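NIF3-related protein (PDB 2GX8) is of unknown function but, as a member of the NIF3 family, carries a two-zinc site that is consistent with a metal-dependent role. Local coordinates at residues C[146-157]-C[265-276]; C[307-318]-C[327-338]. One frame throughout, in Å; residues are numbered along the deposited sequence.

Overall arrangement
Interaction 1 pairs residues 146-157 with 265-276 in antiparallel fashion, and interaction 2 pairs 307-318 with 327-338 in parallel. Their centres lie about 11 Å apart, and both contacts belong to one sheet, because strands 270-280 and 306-313 are neighbours in it. Probable hydrogen bonds join them from Lys271 O to Val312 N and from Gly273 O to Val310 N, each 2.9 Å. Both approach bound zinc: the Leu269 side chain in interaction 1 is about 7 Å from an ion, whereas Gly315 in interaction 2 lies about 4 Å from one. Interaction 2 also reaches the zinc ligand His357, through Asp336, and a second subunit.

Interaction 1: residues C[146-157]-C[265-276]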
loop_
_atom_site.group_PDB
_atom_site.type_symbol
_atom_site.label_atom_id
_atom_site.label_comp_id
_atom_site.label_asym_id
_atom_site.label_seq_id
_atom_site.Cartn_x
_atom_site.Cartn_y
_atom_site.Cartn_z
ATOM N N GLY C 146 0.233 18.546 -41.482
ATOM C CA GLY C 146 0.930 18.196 -42.716
ATOM C C GLY C 146 2.126 17.269 -42.489
ATOM O O GLY C 146 3.091 17.289 -43.250
ATOM N N LEU C 147 2.079 16.453 -41.444
ATOM C CA LEU C 147 3.170 15.532 -41.164
ATOM C C LEU C 147 3.081 14.281 -42.046
ATOM O O LEU C 147 1.992 13.715 -42.253
ATOM C CB LEU C 147 3.198 15.117 -39.692
ATOM C CG LEU C 147 3.380 16.115 -38.554
ATOM C CD1 LEU C 147 3.811 15.332 -37.348
ATOM C CD2 LEU C 147 4.428 17.182 -38.849
ATOM N N GLN C 148 4.245 13.849 -42.529
ATOM C CA GLN C 148 4.388 12.670 -43.388
ATOM C C GLN C 148 5.180 11.542 -42.722
ATOM O O GLN C 148 5.929 11.774 -41.761
ATOM C CB GLN C 148 5.055 13.091 -44.666
ATOM C CG GLN C 148 4.202 14.072 -45.396
ATOM C CD GLN C 148 5.002 14.985 -46.249
ATOM O OE1 GLN C 148 6.005 14.588 -46.850
ATOM N NE2 GLN C 148 4.573 16.241 -46.312
ATOM N N ASN C 149 4.996 10.325 -43.234
ATOM C CA ASN C 149 5.678 9.139 -42.711
ATOM C C ASN C 149 5.560 9.037 -41.198
ATOM O O ASN C 149 6.572 8.945 -40.498
ATOM C CB ASN C 149 7.164 9.133 -43.131
ATOM C CG ASN C 149 7.351 9.086 -44.627
ATOM O OD1 ASN C 149 8.280 9.693 -45.171
ATOM N ND2 ASN C 149 6.457 8.370 -45.312
ATOM N N THR C 150 4.332 9.073 -40.693
ATOM C CA THR C 150 4.134 9.028 -39.244
ATOM C C THR C 150 4.229 7.627 -38.647
ATOM O O THR C 150 3.972 6.628 -39.327
ATOM C CB THR C 150 2.820 9.713 -38.780
ATOM O OG1 THR C 150 1.690 9.054 -39.357
ATOM C CG2 THR C 150 2.812 11.176 -39.153
ATOM N N GLU C 151 4.642 7.593 -37.382
ATOM C CA GLU C 151 4.758 6.387 -36.572
ATOM C C GLU C 151 4.133 6.659 -35.213
ATOM O O GLU C 151 4.019 7.794 -34.821
ATOM C CB GLU C 151 6.210 6.103 -36.264
ATOM C CG GLU C 151 7.085 5.685 -37.368
ATOM C CD GLU C 151 8.460 5.319 -36.820
ATOM O OE1 GLU C 151 8.651 5.475 -35.582
ATOM O OE2 GLU C 151 9.336 4.881 -37.605
ATOM N N VAL C 152 3.749 5.629 -34.477
ATOM C CA VAL C 152 3.224 5.827 -33.136
ATOM C C VAL C 152 4.347 6.456 -32.295
ATOM O O VAL C 152 5.534 6.106 -32.448
ATOM C CB VAL C 152 2.722 4.484 -32.489
ATOM C CG1 VAL C 152 2.464 4.653 -31.014
ATOM C CG2 VAL C 152 1.446 3.974 -33.176
ATOM N N LEU C 153 3.999 7.411 -31.438
ATOM C CA LEU C 153 5.030 8.058 -30.641
ATOM C C LEU C 153 5.382 7.201 -29.416
ATOM O O LEU C 153 6.557 6.886 -29.195
ATOM C CB LEU C 153 4.592 9.469 -30.208
ATOM C CG LEU C 153 5.488 10.180 -29.190
ATOM C CD1 LEU C 153 6.814 10.564 -29.860
ATOM C CD2 LEU C 153 4.778 11.389 -28.657
ATOM N N ALA C 154 4.368 6.861 -28.616
ATOM C CA ALA C 154 4.567 6.071 -27.410
ATOM C C ALA C 154 3.636 4.876 -27.491
ATOM O O ALA C 154 2.400 5.060 -27.339
ATOM C CB ALA C 154 4.239 6.890 -26.155
ATOM N N PRO C 155 4.200 3.685 -27.748
ATOM C CA PRO C 155 3.481 2.431 -27.861
ATOM C C PRO C 155 2.802 2.092 -26.528
ATOM O O PRO C 155 3.495 2.088 -25.456
ATOM C CB PRO C 155 4.606 1.426 -28.147
ATOM C CG PRO C 155 5.705 2.258 -28.739
ATOM C CD PRO C 155 5.649 3.503 -27.952
ATOM N N THR C 156 1.460 1.717 -26.650
ATOM C CA THR C 156 0.741 1.372 -25.424
ATOM C C THR C 156 0.019 0.066 -25.620
ATOM O O THR C 156 -0.348 -0.608 -24.657
ATOM C CB THR C 156 -0.315 2.436 -25.009
ATOM O OG1 THR C 156 -1.327 2.553 -26.020
ATOM C CG2 THR C 156 0.329 3.795 -24.738
ATOM N N TYR C 157 -0.174 -0.304 -26.880
ATOM C CA TYR C 157 -0.903 -1.515 -27.187
ATOM C C TYR C 157 -0.400 -2.218 -28.455
ATOM O O TYR C 157 -0.137 -1.578 -29.467
ATOM C CB TYR C 157 -2.404 -1.184 -27.297
ATOM C CG TYR C 157 -3.282 -2.382 -27.561
ATOM C CD1 TYR C 157 -3.728 -3.189 -26.511
ATOM C CD2 TYR C 157 -3.658 -2.720 -28.864
ATOM C CE1 TYR C 157 -4.525 -4.300 -26.759
ATOM C CE2 TYR C 157 -4.455 -3.832 -29.120
ATOM C CZ TYR C 157 -4.886 -4.609 -28.066
ATOM O OH TYR C 157 -5.668 -5.712 -28.325
ATOM N N GLU C 265 -0.091 -4.711 -35.235
ATOM C CA GLU C 265 0.483 -3.393 -35.431
ATOM C C GLU C 265 0.492 -2.691 -34.068
ATOM O O GLU C 265 -0.481 -2.787 -33.307
ATOM C CB GLU C 265 -0.225 -2.582 -36.542
ATOM C CG GLU C 265 -1.632 -2.000 -36.240
ATOM C CD GLU C 265 -2.214 -1.171 -37.420
ATOM O OE1 GLU C 265 -1.952 -1.536 -38.589
ATOM O OE2 GLU C 265 -2.946 -0.167 -37.190
ATOM N N THR C 266 1.627 -2.080 -33.726
ATOM C CA THR C 266 1.743 -1.319 -32.489
ATOM C C THR C 266 0.821 -0.117 -32.578
ATOM O O THR C 266 0.758 0.556 -33.616
ATOM C CB THR C 266 3.147 -0.722 -32.293
ATOM O OG1 THR C 266 4.141 -1.714 -32.533
ATOM C CG2 THR C 266 3.306 -0.214 -30.878
ATOM N N LEU C 267 0.097 0.115 -31.487
ATOM C CA LEU C 267 -0.788 1.258 -31.311
ATOM C C LEU C 267 -0.332 1.977 -30.031
ATOM O O LEU C 267 0.271 1.360 -29.139
ATOM C CB LEU C 267 -2.258 0.823 -31.212
ATOM C CG LEU C 267 -2.945 0.239 -32.469
ATOM C CD1 LEU C 267 -4.189 -0.527 -32.118
ATOM C CD2 LEU C 267 -3.256 1.298 -33.517
ATOM N N GLY C 268 -0.593 3.281 -29.961
ATOM C CA GLY C 268 -0.186 4.068 -28.818
ATOM C C GLY C 268 -0.556 5.532 -28.855
ATOM O O GLY C 268 -1.381 5.967 -29.633
ATOM N N LEU C 269 0.079 6.304 -27.999
ATOM C CA LEU C 269 -0.232 7.708 -27.893
ATOM C C LEU C 269 0.650 8.561 -28.774
ATOM O O LEU C 269 1.841 8.335 -28.828
ATOM C CB LEU C 269 -0.057 8.155 -26.446
ATOM C CG LEU C 269 -1.052 7.571 -25.455
ATOM C CD1 LEU C 269 -0.592 7.943 -24.069
ATOM C CD2 LEU C 269 -2.470 8.082 -25.759
ATOM N N GLY C 270 0.056 9.544 -29.442
ATOM C CA GLY C 270 0.787 10.485 -30.298
ATOM C C GLY C 270 1.421 9.928 -31.547
ATOM O O GLY C 270 1.610 8.711 -31.662
ATOM N N LYS C 271 1.765 10.834 -32.475
ATOM C CA LYS C 271 2.432 10.506 -33.758
ATOM C C LYS C 271 3.760 11.250 -33.917
ATOM O O LYS C 271 3.947 12.330 -33.379
ATOM C CB LYS C 271 1.533 10.853 -34.965
ATOM C CG LYS C 271 0.255 10.008 -35.058
ATOM C CD LYS C 271 0.592 8.579 -35.408
ATOM C CE LYS C 271 -0.626 7.669 -35.297
ATOM N NZ LYS C 271 -0.374 6.294 -35.840
ATOM N N ILE C 272 4.711 10.656 -34.621
ATOM C CA ILE C 272 5.945 11.350 -34.900
ATOM C C ILE C 272 6.167 11.190 -36.385
ATOM O O ILE C 272 6.047 10.085 -36.897
ATOM C CB ILE C 272 7.150 10.912 -33.997
ATOM C CG1 ILE C 272 8.348 11.869 -34.210
ATOM C CG2 ILE C 272 7.518 9.434 -34.168
ATOM C CD1 ILE C 272 9.512 11.642 -33.265
ATOM N N GLY C 273 6.423 12.308 -37.071
ATOM C CA GLY C 273 6.585 12.344 -38.506
ATOM C C GLY C 273 7.460 13.513 -38.937
ATOM O O GLY C 273 8.124 14.138 -38.103
ATOM N N TYR C 274 7.416 13.834 -40.228
ATOM C CA TYR C 274 8.269 14.878 -40.818
ATOM C C TYR C 274 7.530 15.980 -41.555
ATOM O O TYR C 274 6.632 15.709 -42.350
ATOM C CB TYR C 274 9.249 14.230 -41.807
ATOM C CG TYR C 274 10.213 13.266 -41.159
ATOM C CD1 TYR C 274 9.929 11.895 -41.084
ATOM C CD2 TYR C 274 11.407 13.732 -40.596
ATOM C CE1 TYR C 274 10.825 11.012 -40.468
ATOM C CE2 TYR C 274 12.310 12.866 -39.986
ATOM C CZ TYR C 274 12.019 11.515 -39.915
ATOM O OH TYR C 274 12.945 10.680 -39.302
ATOM N N LEU C 275 7.922 17.229 -41.314
ATOM C CA LEU C 275 7.343 18.335 -42.072
ATOM C C LEU C 275 7.743 18.186 -43.544
ATOM O O LEU C 275 8.683 17.452 -43.868
ATOM C CB LEU C 275 7.789 19.694 -41.524
ATOM C CG LEU C 275 7.330 20.154 -40.138
ATOM C CD1 LEU C 275 8.012 21.441 -39.738
ATOM C CD2 LEU C 275 5.810 20.310 -40.042
ATOM N N GLN C 276 7.018 18.862 -44.434
ATOM C CA GLN C 276 7.322 18.854 -45.870
ATOM C C GLN C 276 8.630 19.629 -46.166
ATOM O O GLN C 276 9.403 19.271 -47.073
ATOM C CB GLN C 276 6.129 19.440 -46.656
ATOM C CG GLN C 276 6.286 19.559 -48.208
ATOM C CD GLN C 276 6.196 18.223 -48.956
ATOM O OE1 GLN C 276 6.038 17.149 -48.356
ATOM N NE2 GLN C 276 6.285 18.292 -50.280
HETATM O O HOH W 1 4.472 19.499 -43.506
#
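Lys271 lies over the backbone of Glu151. Its CB lies 3.9 Å from Glu151 O and near Thr150 CB; at CG the chain bends (chi2 -69°), which brings CD to 3.6 Å from Glu151 O, and beyond CE the terminal NZ ends 4.0 Å from Val152 CG2. The long aliphatic chain thus packs along the partner strand while the ammonium forms a long, weak ion pair with Asp139.

Glycines make close pairing possible. With no side chain in the way at Gly268, Val152 CG1 settles 3.5 Å from its CA, and at Gly273 Thr150 CG2 rests in the same manner. Farther along, Leu267 O accepts from both Thr156 N and Tyr157 N, each at 2.8 Å. The first meets it on a lone pair and the second from above the carbonyl plane, a classic beta bulge. At the other end, Gln148 NE2 donates to Gln276 OE1 (2.7 Å) with the two amide planes 54° apart, and a water links Gly146 O to Gln276 N.

Leu153 and Ile272, their side chains crossing at about a right angle, pack on strand 306-313, as do Leu147 and Leu275. Thr156, Leu267 and Leu269 rest against helix 128-132, whose Asp131 is a zinc ligand.

Interaction 2: residues C[307-318]-C[327-338]; sequences VRKVAVLGGDGN and KGADVYVTGDMY
Asp330 OD2 is gripped by two backbone N-H groups, Arg308 N at 2.9 Å and Lys309 N at 3.0 Å, which reach it from opposite faces of the carboxylate plane, both on the anti side. An aspartate suits this spot, since its short side chain can accept from two successive amides at the start of the pairing; Asp330 N returns a bond to Lys309 O.

Lys309 has CG between its backbone N and carbonyl carbon (chi1 80°), which lays CG and CD against Gly328 O; a bend at chi3 then lets NZ donate to Lys327 O (3.0 Å), nearly along the C=O axis. NZ also hydrogen-bonds Tyr274 OH of strand 270-280.

Strands 307-313 and 331-335 then run parallel, 15° apart. Branched Val310, Val312, Val331 and Val333 share one face, where Val310, Val331 and Val333 pack on Phe284 of helix 281-292. On the other, the small Ala311 leaves place for the Tyr332 ring, whose CD2 comes within 3.6 Å of Ala311 CB. With CG opposite its backbone N (chi1 180°), Tyr332 sends OH onto a lone pair of Gly317 O (2.7 Å). Thr334 CG2 lies over one face of that ring, toward its rim, while Thr334 OG1 donates to Leu313 O.

Beyond the strands, Asn318 uses both ends of its amide: OD1 accepts from Tyr338 N at 3.0 Å, and ND2 donates to Asp336 O at 2.8 Å from above the carbonyl plane. Asp316 OD2 accepts from Asn318 N in an Asx turn, and Asp316 OD1 bonds Tyr338 OH of the second subunit. Asp336 OD2 bonds ND1 of the zinc ligand His357, a second-shell contact that would orient the imidazole. The whole is a beta-alpha-beta crossover, with helix 321-326 linking parallel strands whose C-terminal loops border the zinc site.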
loop_
_atom_site.group_PDB
_atom_site.type_symbol
_atom_site.label_atom_id
_atom_site.label_comp_id
_atom_site.label_asym_id
_atom_site.label_seq_id
_atom_site.Cartn_x
_atom_site.Cartn_y
_atom_site.Cartn_z
ATOM N N VAL C 307 13.763 22.998 -37.268
ATOM C CA VAL C 307 12.959 21.835 -36.951
ATOM C C VAL C 307 12.494 21.140 -38.218
ATOM O O VAL C 307 12.027 21.783 -39.166
ATOM C CB VAL C 307 11.746 22.112 -36.040
ATOM C CG1 VAL C 307 12.179 22.726 -34.696
ATOM C CG2 VAL C 307 10.700 22.976 -36.719
ATOM N N ARG C 308 12.617 19.811 -38.201
ATOM C CA ARG C 308 12.229 18.974 -39.327
ATOM C C ARG C 308 11.293 17.840 -38.876
ATOM O O ARG C 308 10.211 17.674 -39.451
ATOM C CB ARG C 308 13.470 18.434 -40.036
ATOM C CG ARG C 308 13.184 17.383 -41.105
ATOM C CD ARG C 308 12.608 17.946 -42.406
ATOM N NE ARG C 308 12.754 16.952 -43.478
ATOM C CZ ARG C 308 12.201 17.049 -44.682
ATOM N NH1 ARG C 308 11.438 18.098 -44.984
ATOM N NH2 ARG C 308 12.396 16.090 -45.580
ATOM N N LYS C 309 11.691 17.040 -37.889
ATOM C CA LYS C 309 10.727 16.038 -37.426
ATOM C C LYS C 309 10.015 16.492 -36.182
ATOM O O LYS C 309 10.620 16.995 -35.239
ATOM C CB LYS C 309 11.257 14.608 -37.329
ATOM C CG LYS C 309 12.070 14.242 -36.144
ATOM C CD LYS C 309 12.596 12.801 -36.274
ATOM C CE LYS C 309 11.501 11.748 -36.299
ATOM N NZ LYS C 309 12.098 10.370 -36.384
ATOM N N VAL C 310 8.703 16.264 -36.209
ATOM C CA VAL C 310 7.772 16.729 -35.218
ATOM C C VAL C 310 7.021 15.592 -34.533
ATOM O O VAL C 310 6.541 14.667 -35.186
ATOM C CB VAL C 310 6.699 17.596 -35.921
ATOM C CG1 VAL C 310 5.635 18.091 -34.944
ATOM C CG2 VAL C 310 7.337 18.754 -36.683
ATOM N N ALA C 311 6.909 15.687 -33.211
ATOM C CA ALA C 311 6.118 14.747 -32.419
ATOM C C ALA C 311 4.854 15.489 -31.980
ATOM O O ALA C 311 4.908 16.661 -31.650
ATOM C CB ALA C 311 6.919 14.259 -31.195
ATOM N N VAL C 312 3.705 14.844 -32.035
ATOM C CA VAL C 312 2.471 15.483 -31.501
ATOM C C VAL C 312 1.683 14.526 -30.641
ATOM O O VAL C 312 1.617 13.355 -30.938
ATOM C CB VAL C 312 1.566 16.126 -32.603
ATOM C CG1 VAL C 312 1.350 15.180 -33.775
ATOM C CG2 VAL C 312 0.241 16.608 -32.010
ATOM N N LEU C 313 1.115 15.014 -29.554
ATOM C CA LEU C 313 0.300 14.175 -28.713
ATOM C C LEU C 313 -0.795 15.087 -28.148
ATOM O O LEU C 313 -0.521 15.954 -27.313
ATOM C CB LEU C 313 1.161 13.533 -27.625
ATOM C CG LEU C 313 0.544 12.423 -26.767
ATOM C CD1 LEU C 313 1.649 11.659 -26.110
ATOM C CD2 LEU C 313 -0.399 12.929 -25.725
ATOM N N GLY C 314 -2.032 14.921 -28.603
ATOM C CA GLY C 314 -3.096 15.814 -28.144
ATOM C C GLY C 314 -3.359 15.568 -26.679
ATOM O O GLY C 314 -3.267 14.428 -26.247
ATOM N N GLY C 315 -3.677 16.606 -25.905
ATOM C CA GLY C 315 -3.975 16.390 -24.480
ATOM C C GLY C 315 -2.739 16.611 -23.623
ATOM O O GLY C 315 -1.817 17.305 -24.059
ATOM N N ASP C 316 -2.720 16.024 -22.420
ATOM C CA ASP C 316 -1.576 16.093 -21.499
ATOM C C ASP C 316 -0.460 15.107 -21.915
ATOM O O ASP C 316 -0.553 13.888 -21.674
ATOM C CB ASP C 316 -2.018 15.824 -20.045
ATOM C CG ASP C 316 -0.850 15.920 -19.023
ATOM O OD1 ASP C 316 -1.071 15.719 -17.793
ATOM O OD2 ASP C 316 0.293 16.200 -19.436
ATOM N N GLY C 317 0.604 15.640 -22.525
ATOM C CA GLY C 317 1.718 14.799 -22.931
ATOM C C GLY C 317 3.054 15.044 -22.233
ATOM O O GLY C 317 4.117 14.713 -22.765
ATOM N N ASN C 318 2.982 15.638 -21.046
ATOM C CA ASN C 318 4.122 15.860 -20.179
ATOM C C ASN C 318 4.967 14.610 -19.958
ATOM O O ASN C 318 6.185 14.677 -19.842
ATOM C CB ASN C 318 3.588 16.252 -18.819
ATOM C CG ASN C 318 3.124 17.688 -18.768
ATOM O OD1 ASN C 318 3.921 18.611 -18.918
ATOM N ND2 ASN C 318 1.840 17.887 -18.493
ATOM N N LYS C 327 13.069 9.106 -29.942
ATOM C CA LYS C 327 12.655 8.929 -31.335
ATOM C C LYS C 327 13.190 10.045 -32.269
ATOM O O LYS C 327 12.914 10.049 -33.472
ATOM C CB LYS C 327 11.140 8.895 -31.433
ATOM C CG LYS C 327 10.450 7.779 -30.677
ATOM C CD LYS C 327 10.663 6.461 -31.343
ATOM C CE LYS C 327 9.659 5.426 -30.863
ATOM N NZ LYS C 327 8.235 5.682 -31.298
ATOM N N GLY C 328 13.916 11.013 -31.720
ATOM C CA GLY C 328 14.541 12.044 -32.547
ATOM C C GLY C 328 13.799 13.314 -32.926
ATOM O O GLY C 328 14.248 14.022 -33.811
ATOM N N ALA C 329 12.698 13.631 -32.253
ATOM C CA ALA C 329 11.939 14.842 -32.548
ATOM C C ALA C 329 12.800 16.055 -32.350
ATOM O O ALA C 329 13.713 16.064 -31.518
ATOM C CB ALA C 329 10.696 14.934 -31.641
ATOM N N ASP C 330 12.516 17.075 -33.152
ATOM C CA ASP C 330 13.196 18.364 -33.102
ATOM C C ASP C 330 12.323 19.282 -32.266
ATOM O O ASP C 330 12.828 20.217 -31.628
ATOM C CB ASP C 330 13.330 18.961 -34.505
ATOM C CG ASP C 330 14.385 18.271 -35.340
ATOM O OD1 ASP C 330 15.488 17.990 -34.810
ATOM O OD2 ASP C 330 14.127 18.038 -36.546
ATOM N N VAL C 331 11.017 18.999 -32.285
ATOM C CA VAL C 331 10.009 19.774 -31.596
ATOM C C VAL C 331 8.867 18.847 -31.169
ATOM O O VAL C 331 8.563 17.878 -31.851
ATOM C CB VAL C 331 9.440 20.891 -32.509
ATOM C CG1 VAL C 331 8.751 20.299 -33.678
ATOM C CG2 VAL C 331 8.460 21.798 -31.750
ATOM N N TYR C 332 8.220 19.164 -30.062
ATOM C CA TYR C 332 7.114 18.351 -29.554
ATOM C C TYR C 332 5.869 19.219 -29.337
ATOM O O TYR C 332 5.908 20.171 -28.593
ATOM C CB TYR C 332 7.577 17.629 -28.279
ATOM C CG TYR C 332 6.575 16.708 -27.559
ATOM C CD1 TYR C 332 6.589 16.617 -26.169
ATOM C CD2 TYR C 332 5.628 15.932 -28.260
ATOM C CE1 TYR C 332 5.701 15.766 -25.474
ATOM C CE2 TYR C 332 4.698 15.067 -27.551
ATOM C CZ TYR C 332 4.757 15.009 -26.165
ATOM O OH TYR C 332 3.900 14.190 -25.413
ATOM N N VAL C 333 4.762 18.874 -29.985
ATOM C CA VAL C 333 3.522 19.632 -29.876
ATOM C C VAL C 333 2.546 18.914 -28.968
ATOM O O VAL C 333 1.977 17.918 -29.376
ATOM C CB VAL C 333 2.823 19.769 -31.249
ATOM C CG1 VAL C 333 1.515 20.524 -31.105
ATOM C CG2 VAL C 333 3.720 20.449 -32.230
ATOM N N THR C 334 2.313 19.449 -27.767
ATOM C CA THR C 334 1.417 18.821 -26.790
ATOM C C THR C 334 0.825 19.862 -25.833
ATOM O O THR C 334 1.340 20.976 -25.748
ATOM C CB THR C 334 2.196 17.732 -26.003
ATOM O OG1 THR C 334 1.299 16.904 -25.238
ATOM C CG2 THR C 334 3.284 18.357 -25.125
ATOM N N GLY C 335 -0.230 19.514 -25.096
ATOM C CA GLY C 335 -0.846 20.446 -24.163
ATOM C C GLY C 335 -0.412 20.288 -22.719
ATOM O O GLY C 335 0.296 19.344 -22.353
ATOM N N ASP C 336 -0.825 21.245 -21.901
ATOM C CA ASP C 336 -0.601 21.221 -20.452
ATOM C C ASP C 336 0.832 21.147 -19.992
ATOM O O ASP C 336 1.125 20.573 -18.964
ATOM C CB ASP C 336 -1.406 20.081 -19.836
ATOM C CG ASP C 336 -2.893 20.304 -19.941
ATOM O OD1 ASP C 336 -3.295 21.496 -19.919
ATOM O OD2 ASP C 336 -3.650 19.285 -20.049
ATOM N N MET C 337 1.730 21.780 -20.720
ATOM C CA MET C 337 3.142 21.705 -20.369
ATOM C C MET C 337 3.493 22.294 -18.974
ATOM O O MET C 337 3.317 23.501 -18.737
ATOM C CB MET C 337 3.952 22.367 -21.484
ATOM C CG MET C 337 5.379 21.965 -21.485
ATOM S SD MET C 337 5.543 20.178 -21.712
ATOM C CE MET C 337 7.157 20.119 -21.087
ATOM N N TYR C 338 3.986 21.445 -18.072
ATOM C CA TYR C 338 4.375 21.870 -16.734
ATOM C C TYR C 338 5.757 22.520 -16.703
ATOM O O TYR C 338 6.680 22.113 -17.407
ATOM C CB TYR C 338 4.335 20.719 -15.733
ATOM C CG TYR C 338 2.946 20.465 -15.213
ATOM C CD1 TYR C 338 2.198 19.329 -15.615
ATOM C CD2 TYR C 338 2.348 21.379 -14.328
ATOM C CE1 TYR C 338 0.875 19.116 -15.144
ATOM C CE2 TYR C 338 1.043 21.185 -13.864
ATOM C CZ TYR C 338 0.311 20.061 -14.271
ATOM O OH TYR C 338 -0.965 19.923 -13.775
#